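Local coordinates for rhodopsin (Rubrobacter xylanophilus, PDB 6KFQ), which is a thermostable, retinal-binding microbial rhodopsin of seven transmembrane helices that pumps protons, at residues R156-L167 and L215-I226. Numbering follows the deposited sequence.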
ATOM      1  N   ARG A 156      23.528   0.397   4.314  1.00 45.16           N
ATOM      2  CA  ARG A 156      23.591   0.014   2.917  1.00 43.55           C
ATOM      3  C   ARG A 156      24.389   1.056   2.145  1.00 44.50           C
ATOM      4  O   ARG A 156      24.865   2.046   2.706  1.00 44.71           O
ATOM      5  CB  ARG A 156      22.181  -0.150   2.366  1.00 43.39           C
ATOM      6  CG  ARG A 156      21.362  -1.161   3.149  1.00 46.28           C
ATOM      7  CD  ARG A 156      21.672  -2.567   2.695  1.00 50.25           C
ATOM      8  NE  ARG A 156      20.534  -3.146   1.994  1.00 51.80           N
ATOM      9  CZ  ARG A 156      20.622  -4.087   1.060  1.00 49.39           C
ATOM     10  NH1 ARG A 156      21.812  -4.561   0.694  1.00 52.61           N
ATOM     11  NH2 ARG A 156      19.516  -4.550   0.492  1.00 39.34           N
ATOM     12  N   THR A 157      24.542   0.838   0.838  1.00 46.85           N
ATOM     13  CA  THR A 157      25.298   1.781   0.024  1.00 48.98           C
ATOM     14  C   THR A 157      24.564   3.119  -0.018  1.00 45.65           C
ATOM     15  O   THR A 157      23.357   3.177   0.218  1.00 39.73           O
ATOM     16  CB  THR A 157      25.487   1.245  -1.392  1.00 50.23           C
ATOM     17  OG1 THR A 157      24.207   1.067  -2.007  1.00 46.82           O
ATOM     18  CG2 THR A 157      26.235  -0.077  -1.371  1.00 53.47           C
ATOM     19  N   PRO A 158      25.280   4.215  -0.300  1.00 49.13           N
ATOM     20  CA  PRO A 158      24.614   5.528  -0.349  1.00 46.70           C
ATOM     21  C   PRO A 158      23.397   5.574  -1.262  1.00 43.78           C
ATOM     22  O   PRO A 158      22.399   6.216  -0.913  1.00 42.89           O
ATOM     23  CB  PRO A 158      25.738   6.453  -0.836  1.00 50.33           C
ATOM     24  CG  PRO A 158      26.973   5.819  -0.318  1.00 53.81           C
ATOM     25  CD  PRO A 158      26.741   4.341  -0.442  1.00 52.90           C
ATOM     26  N   ALA A 159      23.434   4.886  -2.406  1.00 42.27           N
ATOM     27  CA  ALA A 159      22.288   4.928  -3.315  1.00 42.34           C
ATOM     28  C   ALA A 159      21.102   4.164  -2.750  1.00 37.46           C
ATOM     29  O   ALA A 159      19.951   4.587  -2.909  1.00 33.61           O
ATOM     30  CB  ALA A 159      22.662   4.361  -4.680  1.00 42.98           C
ATOM     31  N   VAL A 160      21.359   3.014  -2.131  1.00 35.54           N
ATOM     32  CA  VAL A 160      20.284   2.260  -1.490  1.00 34.12           C
ATOM     33  C   VAL A 160      19.686   3.060  -0.338  1.00 32.84           C
ATOM     34  O   VAL A 160      18.462   3.164  -0.199  1.00 31.66           O
ATOM     35  CB  VAL A 160      20.805   0.890  -1.017  1.00 37.62           C
ATOM     36  CG1 VAL A 160      19.757   0.189  -0.167  1.00 36.59           C
ATOM     37  CG2 VAL A 160      21.186   0.044  -2.233  1.00 40.64           C
ATOM     38  N   ALA A 161      20.541   3.624   0.515  1.00 36.15           N
ATOM     39  CA  ALA A 161      20.048   4.434   1.626  1.00 34.07           C
ATOM     40  C   ALA A 161      19.190   5.588   1.121  1.00 36.27           C
ATOM     41  O   ALA A 161      18.175   5.936   1.736  1.00 33.18           O
ATOM     42  CB  ALA A 161      21.227   4.956   2.455  1.00 36.46           C
ATOM     43  N   GLN A 162      19.563   6.174  -0.018  1.00 37.00           N
ATOM     44  CA  GLN A 162      18.847   7.342  -0.528  1.00 37.39           C
ATOM     45  C   GLN A 162      17.465   6.968  -1.054  1.00 36.87           C
ATOM     46  O   GLN A 162      16.475   7.657  -0.771  1.00 36.98           O
ATOM     47  CB  GLN A 162      19.682   8.031  -1.614  1.00 44.72           C
ATOM     48  CG  GLN A 162      18.994   9.233  -2.240  1.00 50.78           C
ATOM     49  CD  GLN A 162      19.816   9.855  -3.354  1.00 60.98           C
ATOM     50  OE1 GLN A 162      21.028   9.651  -3.441  1.00 66.98           O
ATOM     51  NE2 GLN A 162      19.157  10.619  -4.214  1.00 64.82           N
ATOM     52  N   ILE A 163      17.364   5.880  -1.825  1.00 33.97           N
ATOM     53  CA  ILE A 163      16.055   5.502  -2.340  1.00 31.80           C
ATOM     54  C   ILE A 163      15.181   4.966  -1.217  1.00 34.28           C
ATOM     55  O   ILE A 163      13.969   5.217  -1.177  1.00 30.54           O
ATOM     56  CB  ILE A 163      16.172   4.493  -3.499  1.00 36.29           C
ATOM     57  CG1 ILE A 163      14.774   4.203  -4.073  1.00 34.90           C
ATOM     58  CG2 ILE A 163      16.807   3.200  -3.029  1.00 35.49           C
ATOM     59  CD1 ILE A 163      14.028   5.451  -4.549  1.00 34.38           C
ATOM     60  N   PHE A 164      15.774   4.234  -0.274  1.00 35.26           N
ATOM     61  CA  PHE A 164      14.984   3.808   0.871  1.00 29.69           C
ATOM     62  C   PHE A 164      14.361   5.008   1.573  1.00 28.62           C
ATOM     63  O   PHE A 164      13.159   5.026   1.856  1.00 29.54           O
ATOM     64  CB  PHE A 164      15.814   3.021   1.880  1.00 29.41           C
ATOM     65  CG  PHE A 164      15.037   2.765   3.140  1.00 29.75           C
ATOM     66  CD1 PHE A 164      14.129   1.720   3.194  1.00 30.00           C
ATOM     67  CD2 PHE A 164      15.120   3.634   4.220  1.00 29.98           C
ATOM     68  CE1 PHE A 164      13.353   1.503   4.336  1.00 27.72           C
ATOM     69  CE2 PHE A 164      14.349   3.425   5.356  1.00 31.80           C
ATOM     70  CZ  PHE A 164      13.460   2.360   5.406  1.00 29.93           C
ATOM     71  N   ARG A 165      15.180   6.009   1.887  1.00 30.19           N
ATOM     72  CA  ARG A 165      14.675   7.162   2.621  1.00 34.25           C
ATOM     73  C   ARG A 165      13.573   7.865   1.842  1.00 33.87           C
ATOM     74  O   ARG A 165      12.561   8.276   2.421  1.00 32.78           O
ATOM     75  CB  ARG A 165      15.828   8.113   2.935  1.00 36.87           C
ATOM     76  CG  ARG A 165      16.732   7.576   4.034  1.00 44.51           C
ATOM     77  CD  ARG A 165      18.089   8.249   4.038  1.00 53.30           C
ATOM     78  NE  ARG A 165      19.004   7.578   4.957  1.00 60.39           N
ATOM     79  CZ  ARG A 165      20.327   7.684   4.905  1.00 66.47           C
ATOM     80  NH1 ARG A 165      20.895   8.431   3.968  1.00 68.92           N
ATOM     81  NH2 ARG A 165      21.082   7.036   5.783  1.00 69.84           N
ATOM     82  N   THR A 166      13.743   7.985   0.526  1.00 34.58           N
ATOM     83  CA  THR A 166      12.715   8.607  -0.300  1.00 31.62           C
ATOM     84  C   THR A 166      11.417   7.811  -0.256  1.00 27.99           C
ATOM     85  O   THR A 166      10.339   8.377  -0.047  1.00 26.48           O
ATOM     86  CB  THR A 166      13.216   8.749  -1.735  1.00 32.58           C
ATOM     87  OG1 THR A 166      14.315   9.660  -1.751  1.00 34.36           O
ATOM     88  CG2 THR A 166      12.100   9.272  -2.632  1.00 33.07           C
ATOM     89  N   LEU A 167      11.500   6.492  -0.460  1.00 25.59           N
ATOM     90  CA  LEU A 167      10.287   5.681  -0.471  1.00 26.59           C
ATOM     91  C   LEU A 167       9.657   5.602   0.913  1.00 25.53           C
ATOM     92  O   LEU A 167       8.427   5.548   1.041  1.00 23.97           O
ATOM     93  CB  LEU A 167      10.601   4.284  -0.990  1.00 30.52           C
ATOM     94  CG  LEU A 167      11.033   4.209  -2.458  1.00 32.18           C
ATOM     95  CD1 LEU A 167      11.292   2.766  -2.828  1.00 32.80           C
ATOM     96  CD2 LEU A 167       9.987   4.832  -3.369  1.00 29.33           C
ATOM     97  N   LEU A 215       9.629   5.253  -8.646  1.00 33.19           N
ATOM     98  CA  LEU A 215      10.830   5.676  -7.938  1.00 38.65           C
ATOM     99  C   LEU A 215      11.731   4.494  -7.608  1.00 36.90           C
ATOM    100  O   LEU A 215      12.953   4.574  -7.774  1.00 38.12           O
ATOM    101  CB  LEU A 215      10.442   6.427  -6.665  1.00 35.33           C
ATOM    102  CG  LEU A 215       9.751   7.768  -6.894  1.00 36.83           C
ATOM    103  CD1 LEU A 215       9.252   8.349  -5.580  1.00 37.10           C
ATOM    104  CD2 LEU A 215      10.684   8.740  -7.615  1.00 40.01           C
ATOM    105  N   LEU A 216      11.146   3.384  -7.154  1.00 33.64           N
ATOM    106  CA  LEU A 216      11.938   2.205  -6.811  1.00 34.75           C
ATOM    107  C   LEU A 216      12.631   1.628  -8.042  1.00 40.71           C
ATOM    108  O   LEU A 216      13.860   1.470  -8.074  1.00 41.44           O
ATOM    109  CB  LEU A 216      11.041   1.148  -6.158  1.00 32.97           C
ATOM    110  CG  LEU A 216      11.755  -0.175  -5.863  1.00 39.54           C
ATOM    111  CD1 LEU A 216      12.932   0.054  -4.934  1.00 39.56           C
ATOM    112  CD2 LEU A 216      10.787  -1.195  -5.272  1.00 40.67           C
ATOM    113  N   LEU A 217      11.848   1.298  -9.067  1.00 39.64           N
ATOM    114  CA  LEU A 217      12.375   0.550 -10.204  1.00 41.67           C
ATOM    115  C   LEU A 217      13.224   1.402 -11.135  1.00 43.43           C
ATOM    116  O   LEU A 217      13.958   0.844 -11.956  1.00 44.67           O
ATOM    117  CB  LEU A 217      11.226  -0.096 -10.980  1.00 41.60           C
ATOM    118  CG  LEU A 217      10.382  -1.041 -10.122  1.00 41.87           C
ATOM    119  CD1 LEU A 217       9.376  -1.808 -10.971  1.00 42.22           C
ATOM    120  CD2 LEU A 217      11.272  -1.997  -9.342  1.00 43.28           C
ATOM    121  N   SER A 218      13.159   2.727 -11.025  1.00 48.44           N
ATOM    122  CA  SER A 218      14.061   3.594 -11.773  1.00 54.10           C
ATOM    123  C   SER A 218      15.400   3.810 -11.072  1.00 51.98           C
ATOM    124  O   SER A 218      16.320   4.368 -11.685  1.00 51.16           O
ATOM    125  CB  SER A 218      13.398   4.949 -12.030  1.00 53.97           C
ATOM    126  OG  SER A 218      12.171   4.785 -12.717  1.00 57.41           O
ATOM    127  N   SER A 219      15.530   3.393  -9.808  1.00 49.37           N
ATOM    128  CA  SER A 219      16.772   3.556  -9.044  1.00 48.88           C
ATOM    129  C   SER A 219      17.724   2.405  -9.365  1.00 50.40           C
ATOM    130  O   SER A 219      18.045   1.554  -8.529  1.00 47.22           O
ATOM    131  CB  SER A 219      16.484   3.621  -7.549  1.00 48.02           C
ATOM    132  OG  SER A 219      15.644   4.705  -7.218  1.00 49.54           O
ATOM    133  N   ARG A 220      18.211   2.414 -10.608  1.00 47.99           N
ATOM    134  CA  ARG A 220      18.997   1.293 -11.110  1.00 51.01           C
ATOM    135  C   ARG A 220      20.328   1.155 -10.387  1.00 49.78           C
ATOM    136  O   ARG A 220      20.809   0.034 -10.196  1.00 52.84           O
ATOM    137  CB  ARG A 220      19.229   1.448 -12.617  1.00 54.08           C
ATOM    138  CG  ARG A 220      17.939   1.570 -13.418  1.00 55.23           C
ATOM    139  CD  ARG A 220      18.223   1.655 -14.917  1.00 57.00           C
ATOM    140  NE  ARG A 220      19.080   0.554 -15.343  1.00 59.61           N
ATOM    141  CZ  ARG A 220      18.653  -0.687 -15.554  1.00 56.72           C
ATOM    142  NH1 ARG A 220      17.373  -0.991 -15.397  1.00 54.83           N
ATOM    143  NH2 ARG A 220      19.511  -1.627 -15.932  1.00 59.20           N
ATOM    144  N   GLN A 221      20.939   2.271  -9.986  1.00 56.55           N
ATOM    145  CA  GLN A 221      22.191   2.195  -9.238  1.00 58.34           C
ATOM    146  C   GLN A 221      21.986   1.478  -7.915  1.00 55.98           C
ATOM    147  O   GLN A 221      22.763   0.591  -7.545  1.00 55.55           O
ATOM    148  CB  GLN A 221      22.751   3.594  -8.994  1.00 64.49           C
ATOM    149  CG  GLN A 221      23.939   3.617  -8.044  1.00 71.81           C
ATOM    150  CD  GLN A 221      24.271   5.015  -7.568  1.00 76.44           C
ATOM    151  OE1 GLN A 221      23.548   5.969  -7.862  1.00 78.09           O
ATOM    152  NE2 GLN A 221      25.363   5.145  -6.822  1.00 78.10           N
ATOM    153  N   ALA A 222      20.937   1.859  -7.184  1.00 46.36           N
ATOM    154  CA  ALA A 222      20.627   1.206  -5.917  1.00 46.99           C
ATOM    155  C   ALA A 222      20.343  -0.276  -6.123  1.00 43.97           C
ATOM    156  O   ALA A 222      20.872  -1.130  -5.404  1.00 45.74           O
ATOM    157  CB  ALA A 222      19.437   1.902  -5.263  1.00 42.67           C
ATOM    158  N   LEU A 223      19.508  -0.597  -7.112  1.00 46.98           N
ATOM    159  CA  LEU A 223      19.206  -1.991  -7.413  1.00 46.53           C
ATOM    160  C   LEU A 223      20.483  -2.771  -7.712  1.00 48.58           C
ATOM    161  O   LEU A 223      20.747  -3.812  -7.099  1.00 54.41           O
ATOM    162  CB  LEU A 223      18.221  -2.068  -8.583  1.00 48.71           C
ATOM    163  CG  LEU A 223      16.871  -1.418  -8.247  1.00 49.56           C
ATOM    164  CD1 LEU A 223      15.883  -1.567  -9.387  1.00 52.65           C
ATOM    165  CD2 LEU A 223      16.306  -1.986  -6.953  1.00 49.05           C
ATOM    166  N   SER A 224      21.318  -2.246  -8.610  1.00 48.51           N
ATOM    167  CA  SER A 224      22.551  -2.946  -8.954  1.00 56.93           C
ATOM    168  C   SER A 224      23.459  -3.089  -7.741  1.00 55.58           C
ATOM    169  O   SER A 224      24.142  -4.108  -7.592  1.00 57.45           O
ATOM    170  CB  SER A 224      23.275  -2.225 -10.093  1.00 65.61           C
ATOM    171  OG  SER A 224      23.720  -0.943  -9.691  1.00 70.93           O
ATOM    172  N   ASP A 225      23.477  -2.081  -6.860  1.00 56.32           N
ATOM    173  CA  ASP A 225      24.199  -2.200  -5.596  1.00 54.63           C
ATOM    174  C   ASP A 225      23.744  -3.435  -4.828  1.00 54.84           C
ATOM    175  O   ASP A 225      24.564  -4.210  -4.322  1.00 55.97           O
ATOM    176  CB  ASP A 225      23.992  -0.942  -4.746  1.00 52.89           C
ATOM    177  CG  ASP A 225      24.905   0.202  -5.145  1.00 55.76           C
ATOM    178  OD1 ASP A 225      25.783   0.000  -6.008  1.00 57.26           O
ATOM    179  OD2 ASP A 225      24.747   1.308  -4.582  1.00 54.56           O
ATOM    180  N   ILE A 226      22.428  -3.628  -4.737  1.00 53.81           N
ATOM    181  CA  ILE A 226      21.878  -4.772  -4.014  1.00 53.90           C
ATOM    182  C   ILE A 226      22.114  -6.060  -4.791  1.00 54.60           C
ATOM    183  O   ILE A 226      22.471  -7.093  -4.213  1.00 50.40           O
ATOM    184  CB  ILE A 226      20.381  -4.544  -3.729  1.00 53.59           C
ATOM    185  CG1 ILE A 226      20.201  -3.350  -2.795  1.00 51.30           C
ATOM    186  CG2 ILE A 226      19.738  -5.793  -3.127  1.00 54.43           C
ATOM    187  CD1 ILE A 226      18.761  -2.937  -2.606  1.00 47.21           C
TER
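Val160 and Ala222 mark the closest backbone approach, CA to CA 4.6 Å, where helix 158-167 crosses helix 220-226 at -122° with the short axes 8.0 Å apart. Segment 215-226 bends at Ser219, the centre of an inverse gamma turn, where the transmembrane helix 194-218 gives way to the short C-terminal helix 220-228. The small side chain of Ala222 is consistent with this close approach: its methyl lies 3.6 Å from Ala159 O and also meets Ile163 CG2. Val160 CG2, anti to the carbonyl carbon, reaches Ala222 O and Ile226 CG1. With CG1 anti to the backbone N (chi1 -176°), Ile163 lays both CG1 and CD1 against Ser219 OG, CD1 at 3.2 Å. That hydroxyl donates to Leu215 O (2.8 Å), so its polarity is spent on the last turn of helix 194-218, and Ile163 meets an oxygen already engaged. Deeper in the bundle, Leu167 spreads its methyls over the end of helix 194-218, CD1 against Leu216 CB and CD2 against Leu215 CB, and also packs on Leu86 and Leu89 of helix 70-90. Ala159 CB packs against the side-chain amide of Gln221, 3.4 Å from CD. The one hydrogen bond across the contact runs from Thr157 OG1 to Asp225 OD2 (2.6 Å), arriving 36° out of the carboxylate plane. Thr157 is also the N-cap of helix 158-184, its OG1 accepting a weak bond from Val160 N. Ile226 CG1 covers one face of the Arg156 guanidinium, whose NE donates to Leu89 O. The join is therefore chiefly apolar, with a single polar link beside the start of helix 158-184, whose N-terminus probably favours a charged Asp225.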